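Local structure of putative flagellar hook-associated protein (Vibrio parahaemolyticus, 3PWX) at residues 39-44 with 199-204; 87-92 with 144-149; 110-115 with 157-162; 125-128 with 134-137. The protein probably serves as a structural component of the bacterial flagellum, a flagellin-family protein that may sit at the junction of hook and filament. One frame throughout, in Å; residues are numbered along the deposited sequence.

How the interactions relate
The four contacts illustrate how the chemistry of a contact follows its place in a fold. Interaction 1, which joins the two long helices 7-61 and 172-223, and interaction 3, which ties a turn to helix 154-166, are polar surface contacts, each made by one pair of charged or ionisable side chains. Interaction 2 is buried and wholly apolar. Interaction 4 is the backbone pairing of a beta hairpin, partly buried. Interaction 2 stands between its neighbours: Leu-44 of interaction 1 reaches Phe-89, while Leu-110 of interaction 3 packs on Phe-89 and Leu-146. Interaction 4 also touches interaction 1, where Arg-200 meets Met-136 and Asp-137.

Interaction 1 of 4, residues 39-44 with 199-204; sequences SQETHL and GRHNNL
Glu-41 and His-201 reach toward each other across the groove between two long antiparallel helices, 7-61 and 172-223, that pack side by side in the helical bundle, as in the flagellin family. Residues 39-44 fall at the end of a predicted coiled coil, and the bond made here is a histidine-carboxylate hydrogen bond. His-201 NE2 donates to Glu-41 OE1 at 3.0 Å, with a moderately bent N-H...O angle of 144°. The acceptor lies almost exactly in the plane of the imidazole, so the ring is met at its edge. OE1 in turn is approached on its syn side, with the donor somewhat out of the carboxylate plane, and the two flat groups are turned 41° against each other. Both side chains come from opposite directions, which lets them span backbones whose nearest CA atoms, those of Glu-41 and His-201, are 11.2 Å apart. Glu-41 covers its share of the gap with a chain extended beyond CG (chi2 165°).

A second shell lies beneath this bridge. Glu-41 also rests on Ile-197, one turn before the histidine, and His-201 packs on Lys-34. Deeper in the interface, Leu-44 is set against Ala-193 and Met-194, while Arg-200 is held by a salt bridge to Glu-196 and by the carbonyl of Asn-139. The carboxylate would probably stabilise a protonated imidazole. Next to the bond itself, the ring carbon CD2 of His-201 lies 3.5 Å from Glu-41 OE1.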
loop_
_atom_site.group_PDB
_atom_site.type_symbol
_atom_site.label_atom_id
_atom_site.label_comp_id
_atom_site.label_asym_id
_atom_site.label_seq_id
_atom_site.Cartn_x
_atom_site.Cartn_y
_atom_site.Cartn_z
ATOM N N SER A 39 -13.196 -12.934 0.508
ATOM C CA SER A 39 -12.892 -14.290 0.072
ATOM C C SER A 39 -11.788 -15.021 0.870
ATOM O O SER A 39 -11.941 -16.206 1.172
ATOM C CB SER A 39 -12.651 -14.333 -1.427
ATOM O OG SER A 39 -12.592 -15.701 -1.804
ATOM N N GLN A 40 -10.693 -14.341 1.215
ATOM C CA GLN A 40 -9.656 -14.928 2.097
ATOM C C GLN A 40 -10.118 -15.187 3.531
ATOM O O GLN A 40 -9.644 -16.116 4.182
ATOM C CB GLN A 40 -8.471 -14.009 2.203
ATOM C CG GLN A 40 -7.654 -13.928 0.942
ATOM C CD GLN A 40 -6.699 -12.746 0.929
ATOM O OE1 GLN A 40 -6.564 -12.066 -0.091
ATOM N NE2 GLN A 40 -6.052 -12.471 2.065
ATOM N N GLU A 41 -11.001 -14.333 4.006
ATOM C CA GLU A 41 -11.540 -14.379 5.339
ATOM C C GLU A 41 -12.388 -15.616 5.499
ATOM O O GLU A 41 -12.330 -16.275 6.547
ATOM C CB GLU A 41 -12.445 -13.175 5.571
ATOM C CG GLU A 41 -11.910 -12.056 6.473
ATOM C CD GLU A 41 -12.729 -10.706 6.354
ATOM O OE1 GLU A 41 -12.952 -10.168 5.228
ATOM O OE2 GLU A 41 -13.120 -10.171 7.405
ATOM N N THR A 42 -13.176 -15.949 4.476
ATOM C CA THR A 42 -13.984 -17.180 4.517
ATOM C C THR A 42 -13.056 -18.359 4.704
ATOM O O THR A 42 -13.303 -19.200 5.558
ATOM C CB THR A 42 -14.737 -17.373 3.189
ATOM O OG1 THR A 42 -15.770 -16.380 3.060
ATOM C CG2 THR A 42 -15.342 -18.783 3.061
ATOM N N HIS A 43 -11.979 -18.432 3.923
ATOM C CA HIS A 43 -11.069 -19.598 4.026
ATOM C C HIS A 43 -10.368 -19.603 5.363
ATOM O O HIS A 43 -10.229 -20.705 5.984
ATOM C CB HIS A 43 -10.058 -19.733 2.868
ATOM C CG HIS A 43 -10.704 -19.916 1.530
ATOM N ND1 HIS A 43 -11.384 -21.072 1.183
ATOM C CD2 HIS A 43 -10.810 -19.076 0.475
ATOM C CE1 HIS A 43 -11.861 -20.940 -0.042
ATOM N NE2 HIS A 43 -11.523 -19.742 -0.494
ATOM N N LEU A 44 -9.990 -18.413 5.850
ATOM C CA LEU A 44 -9.374 -18.389 7.150
ATOM C C LEU A 44 -10.350 -18.759 8.259
ATOM O O LEU A 44 -9.979 -19.528 9.131
ATOM C CB LEU A 44 -8.628 -17.139 7.450
ATOM C CG LEU A 44 -7.400 -16.937 6.545
ATOM C CD1 LEU A 44 -6.861 -15.534 6.781
ATOM C CD2 LEU A 44 -6.332 -18.036 6.752
ATOM N N GLY A 199 -8.781 -4.620 9.522
ATOM C CA GLY A 199 -8.129 -3.324 9.447
ATOM C C GLY A 199 -7.953 -2.870 7.997
ATOM O O GLY A 199 -8.132 -1.681 7.686
ATOM N N ARG A 200 -7.597 -3.783 7.090
ATOM C CA ARG A 200 -7.587 -3.421 5.662
ATOM C C ARG A 200 -8.939 -2.915 5.161
ATOM O O ARG A 200 -9.047 -1.798 4.666
ATOM C CB ARG A 200 -7.044 -4.548 4.804
ATOM C CG ARG A 200 -5.490 -4.558 4.855
ATOM C CD ARG A 200 -4.960 -5.762 4.062
ATOM N NE ARG A 200 -3.612 -6.123 4.451
ATOM C CZ ARG A 200 -2.999 -7.208 3.998
ATOM N NH1 ARG A 200 -3.625 -8.029 3.146
ATOM N NH2 ARG A 200 -1.755 -7.483 4.395
ATOM N N HIS A 201 -9.985 -3.710 5.368
ATOM C CA HIS A 201 -11.376 -3.226 5.119
ATOM C C HIS A 201 -11.694 -1.809 5.582
ATOM O O HIS A 201 -12.306 -1.062 4.834
ATOM C CB HIS A 201 -12.399 -4.143 5.768
ATOM C CG HIS A 201 -12.692 -5.367 4.968
ATOM N ND1 HIS A 201 -13.055 -5.318 3.638
ATOM C CD2 HIS A 201 -12.732 -6.678 5.326
ATOM C CE1 HIS A 201 -13.272 -6.547 3.200
ATOM N NE2 HIS A 201 -13.100 -7.387 4.211
ATOM N N ASN A 202 -11.343 -1.489 6.831
ATOM C CA ASN A 202 -11.550 -0.149 7.352
ATOM C C ASN A 202 -10.770 0.960 6.638
ATOM O O ASN A 202 -11.285 2.041 6.378
ATOM C CB ASN A 202 -11.318 -0.136 8.866
ATOM C CG ASN A 202 -12.354 -0.978 9.596
ATOM O OD1 ASN A 202 -13.448 -1.214 9.061
ATOM N ND2 ASN A 202 -12.017 -1.466 10.789
ATOM N N ASN A 203 -9.525 0.685 6.314
ATOM C CA ASN A 203 -8.731 1.673 5.691
ATOM C C ASN A 203 -9.230 1.909 4.249
ATOM O O ASN A 203 -9.358 3.091 3.799
ATOM C CB ASN A 203 -7.270 1.286 5.843
ATOM C CG ASN A 203 -6.681 1.795 7.157
ATOM O OD1 ASN A 203 -7.061 2.886 7.649
ATOM N ND2 ASN A 203 -5.729 1.076 7.698
ATOM N N LEU A 204 -9.619 0.828 3.563
ATOM C CA LEU A 204 -10.266 0.966 2.272
ATOM C C LEU A 204 -11.484 1.894 2.396
ATOM O O LEU A 204 -11.654 2.894 1.647
ATOM C CB LEU A 204 -10.674 -0.378 1.705
ATOM C CG LEU A 204 -9.516 -1.277 1.306
ATOM C CD1 LEU A 204 -10.033 -2.608 0.877
ATOM C CD2 LEU A 204 -8.706 -0.622 0.162
#

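Interaction 2 of 4, residues 87-92 with 144-149; sequences SSFNAQ and EILDIG
Phe-89 lies against Ile-145 and Leu-146, forming a small hydrophobic core between the end region of helix 71-89 and the short helix 142-145. All three residues are buried, and no polar group takes part. The phenylalanine can be followed outward. Its CB packs against Leu-110 CD1 at 3.9 Å, a neighbour from strand 110-111. Beyond it, CG lies anti to the carbonyl carbon and beside the backbone N (chi1 -84°), which sends the ring toward Ile-145 and Leu-146 with its CE2-CZ-CE1 side leading.

CE2 of Phe-89 meets Leu-146 CD2 at 3.8 Å, and this leucine lies over one face of the ring, with its CG 4.1 Å above the ring plane and displaced toward the rim. The tip atom is shared by both neighbours: Phe-89 CZ lies 4.0 Å from Leu-146 CD2 and touches Ile-145 CG2 at 3.8 Å, but here the methyl comes in at the ring edge, near its plane. One aromatic side chain thus receives two branched neighbours in two different ways. The other outer carbon, CE1, meets the same Ile-145 CG2 at 4.1 Å as well as Leu-44 CD2 of helix 7-61, while Val-47 of that helix adds to the packing.

Polar bonds flank this core. Asn-90, next to the phenylalanine, uses OD1 to accept from the backbone N of Leu-110. After Leu-146 the chain turns away through an Asx turn, in which Asp-147 OD1 accepts from Gly-149 N at 3.0 Å, the donor standing above the carboxylate plane.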
loop_
_atom_site.group_PDB
_atom_site.type_symbol
_atom_site.label_atom_id
_atom_site.label_comp_id
_atom_site.label_asym_id
_atom_site.label_seq_id
_atom_site.Cartn_x
_atom_site.Cartn_y
_atom_site.Cartn_z
ATOM N N SER A 87 -6.819 -28.034 2.280
ATOM C CA SER A 87 -7.694 -27.485 1.226
ATOM C C SER A 87 -7.943 -25.991 1.250
ATOM O O SER A 87 -8.121 -25.366 0.188
ATOM C CB SER A 87 -9.078 -28.116 1.303
ATOM O OG SER A 87 -9.068 -29.249 0.490
ATOM N N SER A 88 -8.096 -25.448 2.460
ATOM C CA SER A 88 -8.348 -24.045 2.604
ATOM C C SER A 88 -7.096 -23.291 2.235
ATOM O O SER A 88 -7.180 -22.312 1.533
ATOM C CB SER A 88 -8.822 -23.720 4.011
ATOM O OG SER A 88 -10.037 -24.441 4.291
ATOM N N PHE A 89 -5.917 -23.750 2.621
ATOM C CA PHE A 89 -4.727 -22.942 2.267
ATOM C C PHE A 89 -4.341 -23.044 0.793
ATOM O O PHE A 89 -3.490 -22.280 0.339
ATOM C CB PHE A 89 -3.520 -23.312 3.109
ATOM C CG PHE A 89 -3.489 -22.650 4.400
ATOM C CD1 PHE A 89 -3.266 -21.286 4.478
ATOM C CD2 PHE A 89 -3.700 -23.381 5.560
ATOM C CE1 PHE A 89 -3.246 -20.640 5.703
ATOM C CE2 PHE A 89 -3.685 -22.744 6.802
ATOM C CZ PHE A 89 -3.448 -21.377 6.880
ATOM N N ASN A 90 -4.970 -23.987 0.082
ATOM C CA ASN A 90 -4.755 -24.283 -1.332
ATOM C C ASN A 90 -5.946 -23.830 -2.175
ATOM O O ASN A 90 -6.072 -24.192 -3.331
ATOM C CB ASN A 90 -4.521 -25.779 -1.531
ATOM C CG ASN A 90 -3.067 -26.181 -1.298
ATOM O OD1 ASN A 90 -2.161 -25.321 -1.224
ATOM N ND2 ASN A 90 -2.838 -27.462 -1.164
ATOM N N ALA A 91 -6.799 -23.009 -1.566
ATOM C CA ALA A 91 -7.912 -22.371 -2.250
ATOM C C ALA A 91 -7.434 -21.653 -3.497
ATOM O O ALA A 91 -6.326 -21.102 -3.517
ATOM C CB ALA A 91 -8.584 -21.378 -1.317
ATOM N N GLN A 92 -8.286 -21.661 -4.516
ATOM C CA GLN A 92 -8.015 -21.004 -5.767
ATOM C C GLN A 92 -9.175 -20.066 -6.017
ATOM O O GLN A 92 -10.278 -20.293 -5.485
ATOM C CB GLN A 92 -7.936 -22.020 -6.918
ATOM C CG GLN A 92 -6.781 -22.965 -6.820
ATOM C CD GLN A 92 -6.900 -24.125 -7.787
ATOM O OE1 GLN A 92 -7.503 -25.134 -7.452
ATOM N NE2 GLN A 92 -6.344 -23.992 -8.978
ATOM N N GLU A 144 3.513 -17.280 5.765
ATOM C CA GLU A 144 3.602 -16.494 6.981
ATOM C C GLU A 144 2.675 -17.037 8.074
ATOM O O GLU A 144 3.069 -17.087 9.251
ATOM C CB GLU A 144 3.327 -15.016 6.674
ATOM C CG GLU A 144 3.171 -14.194 7.940
ATOM C CD GLU A 144 2.811 -12.741 7.638
ATOM O OE1 GLU A 144 3.059 -12.279 6.479
ATOM O OE2 GLU A 144 2.300 -12.054 8.567
ATOM N N ILE A 145 1.478 -17.486 7.687
ATOM C CA ILE A 145 0.467 -17.975 8.653
ATOM C C ILE A 145 0.792 -19.291 9.359
ATOM O O ILE A 145 0.519 -19.463 10.583
ATOM C CB ILE A 145 -0.950 -17.960 8.020
ATOM C CG1 ILE A 145 -1.346 -16.470 7.722
ATOM C CG2 ILE A 145 -1.927 -18.537 8.922
ATOM C CD1 ILE A 145 -2.508 -16.291 6.770
ATOM N N LEU A 146 1.418 -20.206 8.603
ATOM C CA LEU A 146 1.797 -21.523 9.086
ATOM C C LEU A 146 3.138 -21.517 9.846
ATOM O O LEU A 146 3.461 -22.481 10.571
ATOM C CB LEU A 146 1.837 -22.515 7.919
ATOM C CG LEU A 146 0.448 -22.951 7.438
ATOM C CD1 LEU A 146 0.482 -24.069 6.366
ATOM C CD2 LEU A 146 -0.448 -23.469 8.602
ATOM N N ASP A 147 3.893 -20.439 9.725
ATOM C CA ASP A 147 5.159 -20.348 10.441
ATOM C C ASP A 147 4.926 -20.136 11.941
ATOM O O ASP A 147 4.522 -19.062 12.398
ATOM C CB ASP A 147 6.041 -19.240 9.823
ATOM C CG ASP A 147 7.198 -18.805 10.730
ATOM O OD1 ASP A 147 7.044 -18.773 11.965
ATOM O OD2 ASP A 147 8.268 -18.425 10.213
ATOM N N ILE A 148 5.192 -21.187 12.698
ATOM C CA ILE A 148 5.179 -21.119 14.155
ATOM C C ILE A 148 6.595 -21.274 14.700
ATOM O O ILE A 148 6.787 -21.601 15.869
ATOM C CB ILE A 148 4.188 -22.137 14.785
ATOM C CG1 ILE A 148 4.289 -23.489 14.073
ATOM C CG2 ILE A 148 2.793 -21.635 14.630
ATOM C CD1 ILE A 148 3.695 -24.673 14.843
ATOM N N GLY A 149 7.577 -21.007 13.844
ATOM C CA GLY A 149 8.980 -21.242 14.160
ATOM C C GLY A 149 9.330 -22.638 13.687
ATOM O O GLY A 149 8.488 -23.304 13.066
#

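Interaction 3 of 4, residues 110-115 with 157-162; sequences LNKSSG and QIDALI
Lys-112 and Asp-159 meet where a turn faces a helix. Strand 110-111 runs into a type I beta turn from Lys-112 to Gly-115, closed by Gly-115 N to Lys-112 O at 3.0 Å, whereas residues 157-162 are regular helix within 154-166. An Asx turn overlaps the start of the beta turn: Asn-111 OD1 accepts from Ser-113 N at 3.0 Å, with an N-H...O angle of 156°.

From this base Lys-112 stretches out with its chain extended beyond CG (chi3 -176°), and Asp-159 comes from the opposite direction. NZ of Lys-112 forms a salt bridge with Asp-159 OD2 at 2.9 Å, using the syn lone pair of that oxygen. Behind the ammonium, Lys-112 CE lies 3.6 Å from the same OD2. The second oxygen, OD1, is taken by a salt bridge to Arg-82 of helix 71-89, and Lys-112 NZ also makes a weak hydrogen bond to Tyr-117 OH.

One carboxylate thus serves two cations, one on each oxygen, linking helix 154-166 both to the turn and to helix 71-89. Such paired positive charge probably keeps Asp-159 ionised.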
loop_
_atom_site.group_PDB
_atom_site.type_symbol
_atom_site.label_atom_id
_atom_site.label_comp_id
_atom_site.label_asym_id
_atom_site.label_seq_id
_atom_site.Cartn_x
_atom_site.Cartn_y
_atom_site.Cartn_z
ATOM N N LEU A 110 0.652 -25.602 -0.393
ATOM C CA LEU A 110 1.085 -26.760 0.387
ATOM C C LEU A 110 1.187 -28.021 -0.488
ATOM O O LEU A 110 0.334 -28.290 -1.334
ATOM C CB LEU A 110 0.066 -27.033 1.495
ATOM C CG LEU A 110 0.119 -26.322 2.836
ATOM C CD1 LEU A 110 -1.233 -26.423 3.452
ATOM C CD2 LEU A 110 1.108 -27.024 3.713
ATOM N N ASN A 111 2.235 -28.792 -0.263
ATOM C CA ASN A 111 2.490 -30.017 -0.994
ATOM C C ASN A 111 2.878 -31.097 0.019
ATOM O O ASN A 111 3.658 -30.831 0.938
ATOM C CB ASN A 111 3.651 -29.787 -1.951
ATOM C CG ASN A 111 3.705 -30.813 -3.081
ATOM O OD1 ASN A 111 3.417 -31.997 -2.900
ATOM N ND2 ASN A 111 4.081 -30.351 -4.263
ATOM N N LYS A 112 2.354 -32.313 -0.161
ATOM C CA LYS A 112 2.628 -33.442 0.778
ATOM C C LYS A 112 3.362 -34.582 0.096
ATOM O O LYS A 112 3.672 -35.598 0.726
ATOM C CB LYS A 112 1.354 -33.956 1.467
ATOM C CG LYS A 112 1.636 -34.469 2.883
ATOM C CD LYS A 112 0.639 -35.555 3.395
ATOM C CE LYS A 112 0.949 -35.928 4.868
ATOM N NZ LYS A 112 -0.234 -36.498 5.684
ATOM N N SER A 113 3.654 -34.395 -1.190
ATOM C CA SER A 113 4.422 -35.350 -2.011
ATOM C C SER A 113 5.625 -36.000 -1.335
ATOM O O SER A 113 6.026 -37.078 -1.708
ATOM C CB SER A 113 4.938 -34.654 -3.271
ATOM O OG SER A 113 3.917 -34.605 -4.239
ATOM N N SER A 114 6.232 -35.314 -0.376
ATOM C CA SER A 114 7.501 -35.755 0.159
ATOM C C SER A 114 7.344 -36.696 1.337
ATOM O O SER A 114 8.335 -37.211 1.843
ATOM C CB SER A 114 8.433 -34.544 0.458
ATOM O OG SER A 114 8.043 -33.757 1.565
ATOM N N GLY A 115 6.099 -36.951 1.750
ATOM C CA GLY A 115 5.826 -37.615 3.030
ATOM C C GLY A 115 5.537 -36.667 4.195
ATOM O O GLY A 115 5.018 -37.080 5.224
ATOM N N GLN A 157 2.770 -31.645 12.958
ATOM C CA GLN A 157 2.737 -31.952 14.339
ATOM C C GLN A 157 1.516 -32.824 14.593
ATOM O O GLN A 157 1.548 -33.707 15.451
ATOM C CB GLN A 157 2.669 -30.683 15.156
ATOM C CG GLN A 157 2.477 -30.913 16.682
ATOM C CD GLN A 157 3.633 -31.694 17.249
ATOM O OE1 GLN A 157 4.793 -31.369 16.968
ATOM N NE2 GLN A 157 3.341 -32.717 18.045
ATOM N N ILE A 158 0.449 -32.595 13.827
ATOM C CA ILE A 158 -0.781 -33.346 14.031
ATOM C C ILE A 158 -0.517 -34.817 13.617
ATOM O O ILE A 158 -1.073 -35.748 14.236
ATOM C CB ILE A 158 -2.053 -32.707 13.353
ATOM C CG1 ILE A 158 -3.350 -33.310 13.913
ATOM C CG2 ILE A 158 -2.069 -32.979 11.866
ATOM C CD1 ILE A 158 -3.503 -33.390 15.543
ATOM N N ASP A 159 0.354 -34.993 12.604
ATOM C CA ASP A 159 0.734 -36.345 12.133
ATOM C C ASP A 159 1.613 -37.080 13.138
ATOM O O ASP A 159 1.436 -38.275 13.342
ATOM C CB ASP A 159 1.377 -36.319 10.710
ATOM C CG ASP A 159 0.317 -36.363 9.583
ATOM O OD1 ASP A 159 -0.896 -36.543 9.883
ATOM O OD2 ASP A 159 0.673 -36.235 8.400
ATOM N N ALA A 160 2.543 -36.360 13.775
ATOM C CA ALA A 160 3.283 -36.912 14.928
ATOM C C ALA A 160 2.341 -37.358 16.107
ATOM O O ALA A 160 2.634 -38.303 16.861
ATOM C CB ALA A 160 4.344 -35.936 15.417
ATOM N N LEU A 161 1.224 -36.656 16.252
ATOM C CA LEU A 161 0.283 -36.997 17.278
ATOM C C LEU A 161 -0.500 -38.245 16.865
ATOM O O LEU A 161 -0.649 -39.137 17.654
ATOM C CB LEU A 161 -0.629 -35.813 17.653
ATOM C CG LEU A 161 -1.623 -36.321 18.721
ATOM C CD1 LEU A 161 -0.948 -36.467 20.087
ATOM C CD2 LEU A 161 -2.868 -35.506 18.820
ATOM N N ILE A 162 -0.959 -38.305 15.620
ATOM C CA ILE A 162 -1.628 -39.472 15.041
ATOM C C ILE A 162 -0.800 -40.770 15.170
ATOM O O ILE A 162 -1.329 -41.833 15.440
ATOM C CB ILE A 162 -1.985 -39.199 13.550
ATOM C CG1 ILE A 162 -3.096 -38.137 13.464
ATOM C CG2 ILE A 162 -2.337 -40.516 12.822
ATOM C CD1 ILE A 162 -3.439 -37.634 12.093
#

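Interaction 4 of 4, residues 125-128 with 134-137; sequences VRVV and VTMD
Val-128 and Met-136 bind each other twice through their backbones. Val-128 N donates to Met-136 O at 3.0 Å, with an N-H...O angle of 162°, and Met-136 N returns a bond to Val-128 O at 2.7 Å and 167°. This antiparallel hydrogen-bonded pair is followed by a non-hydrogen-bonded one, Val-127 with Asp-137, whose CA atoms are 4.4 Å apart. Weaker CA-H...O contacts fill in around them: Thr-135 CA comes to 3.2 Å from Val-128 O, and Asp-137 CA to 3.4 Å from Arg-126 O.

Side chains pack on both faces. On the face of Val-127 and Asp-137, the Val-127 methyl CG1 meets Asp-137 OD1 at 3.5 Å; it lies beside the backbone N and anti to the carbonyl carbon (chi1 -52°). Thr-135 joins this side diagonally, its CB 3.9 Å from Val-127 CB. On the other face Val-128 and Met-136 start out together, but the selenomethionine chain bends and its end leads away toward Arg-200 and Leu-204 of helix 172-223. Leu-33 of helix 7-61 touches both residues of this face.

Arg-126 points away from the partner strand, and its side chain lies about 6 Å from that of His-97, a residue seen to bind magnesium in this protein, though no magnesium is bound to it in this chain. Strand 134-137 also pairs through its outer edge: Val-134, Thr-135 and Met-136 form an antiparallel pairing with a strand of the second subunit. The arrangement is that of a beta hairpin lying on a helical bundle, whose two-stranded sheet is continued across a dimer interface.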
loop_
_atom_site.group_PDB
_atom_site.type_symbol
_atom_site.label_atom_id
_atom_site.label_comp_id
_atom_site.label_asym_id
_atom_site.label_seq_id
_atom_site.Cartn_x
_atom_site.Cartn_y
_atom_site.Cartn_z
ATOM N N VAL A 125 4.038 -10.057 -1.095
ATOM C CA VAL A 125 2.760 -9.370 -1.064
ATOM C C VAL A 125 2.449 -8.904 -2.460
ATOM O O VAL A 125 3.345 -8.580 -3.182
ATOM C CB VAL A 125 2.767 -8.137 -0.060
ATOM C CG1 VAL A 125 2.978 -8.686 1.375
ATOM C CG2 VAL A 125 3.851 -7.191 -0.410
ATOM N N ARG A 126 1.199 -8.981 -2.864
ATOM C CA ARG A 126 0.715 -8.235 -3.992
ATOM C C ARG A 126 0.018 -7.003 -3.439
ATOM O O ARG A 126 -0.498 -6.982 -2.256
ATOM C CB ARG A 126 -0.339 -9.030 -4.758
ATOM C CG ARG A 126 0.184 -10.095 -5.711
ATOM C CD ARG A 126 0.141 -11.462 -5.096
ATOM N NE ARG A 126 -0.895 -12.341 -5.626
ATOM C CZ ARG A 126 -1.815 -12.929 -4.865
ATOM N NH1 ARG A 126 -2.716 -13.776 -5.383
ATOM N NH2 ARG A 126 -1.821 -12.689 -3.566
ATOM N N VAL A 127 -0.029 -5.996 -4.298
ATOM C CA VAL A 127 -0.628 -4.701 -4.002
ATOM C C VAL A 127 -1.660 -4.334 -5.066
ATOM O O VAL A 127 -1.585 -4.748 -6.257
ATOM C CB VAL A 127 0.433 -3.565 -3.996
ATOM C CG1 VAL A 127 1.606 -3.924 -3.080
ATOM C CG2 VAL A 127 0.900 -3.262 -5.388
ATOM N N VAL A 128 -2.568 -3.480 -4.629
ATOM C CA VAL A 128 -3.575 -2.846 -5.450
ATOM C C VAL A 128 -3.552 -1.358 -5.155
ATOM O O VAL A 128 -3.505 -0.921 -3.952
ATOM C CB VAL A 128 -4.960 -3.466 -5.069
ATOM C CG1 VAL A 128 -6.134 -2.521 -5.314
ATOM C CG2 VAL A 128 -5.134 -4.727 -5.843
ATOM N N VAL A 134 -1.246 5.524 -3.831
ATOM C CA VAL A 134 -1.493 4.798 -2.631
ATOM C C VAL A 134 -1.793 3.332 -2.948
ATOM O O VAL A 134 -2.749 3.043 -3.671
ATOM C CB VAL A 134 -2.715 5.400 -1.851
ATOM C CG1 VAL A 134 -2.963 4.612 -0.509
ATOM C CG2 VAL A 134 -2.560 6.942 -1.662
ATOM N N THR A 135 -1.032 2.401 -2.373
ATOM C CA THR A 135 -1.331 1.002 -2.595
ATOM C C THR A 135 -1.724 0.303 -1.321
ATOM O O THR A 135 -1.285 0.653 -0.215
ATOM C CB THR A 135 -0.148 0.238 -3.177
ATOM O OG1 THR A 135 0.829 0.110 -2.144
ATOM C CG2 THR A 135 0.437 0.956 -4.388
HETATM N N MSE A 136 -2.575 -0.689 -1.466
HETATM C CA MSE A 136 -2.990 -1.459 -0.276
HETATM C C MSE A 136 -2.594 -2.912 -0.531
HETATM O O MSE A 136 -2.762 -3.397 -1.675
HETATM C CB MSE A 136 -4.477 -1.336 -0.070
HETATM C CG MSE A 136 -5.078 -2.483 0.696
HETATM SE SE MSE A 136 -4.860 -2.132 2.645
HETATM C CE MSE A 136 -5.539 -0.247 2.433
ATOM N N ASP A 137 -2.012 -3.589 0.463
ATOM C CA ASP A 137 -1.620 -5.000 0.290
ATOM C C ASP A 137 -2.868 -5.840 0.255
ATOM O O ASP A 137 -3.778 -5.617 1.018
ATOM C CB ASP A 137 -0.663 -5.460 1.400
ATOM C CG ASP A 137 0.671 -4.649 1.419
ATOM O OD1 ASP A 137 1.078 -4.004 0.382
ATOM O OD2 ASP A 137 1.334 -4.672 2.490
#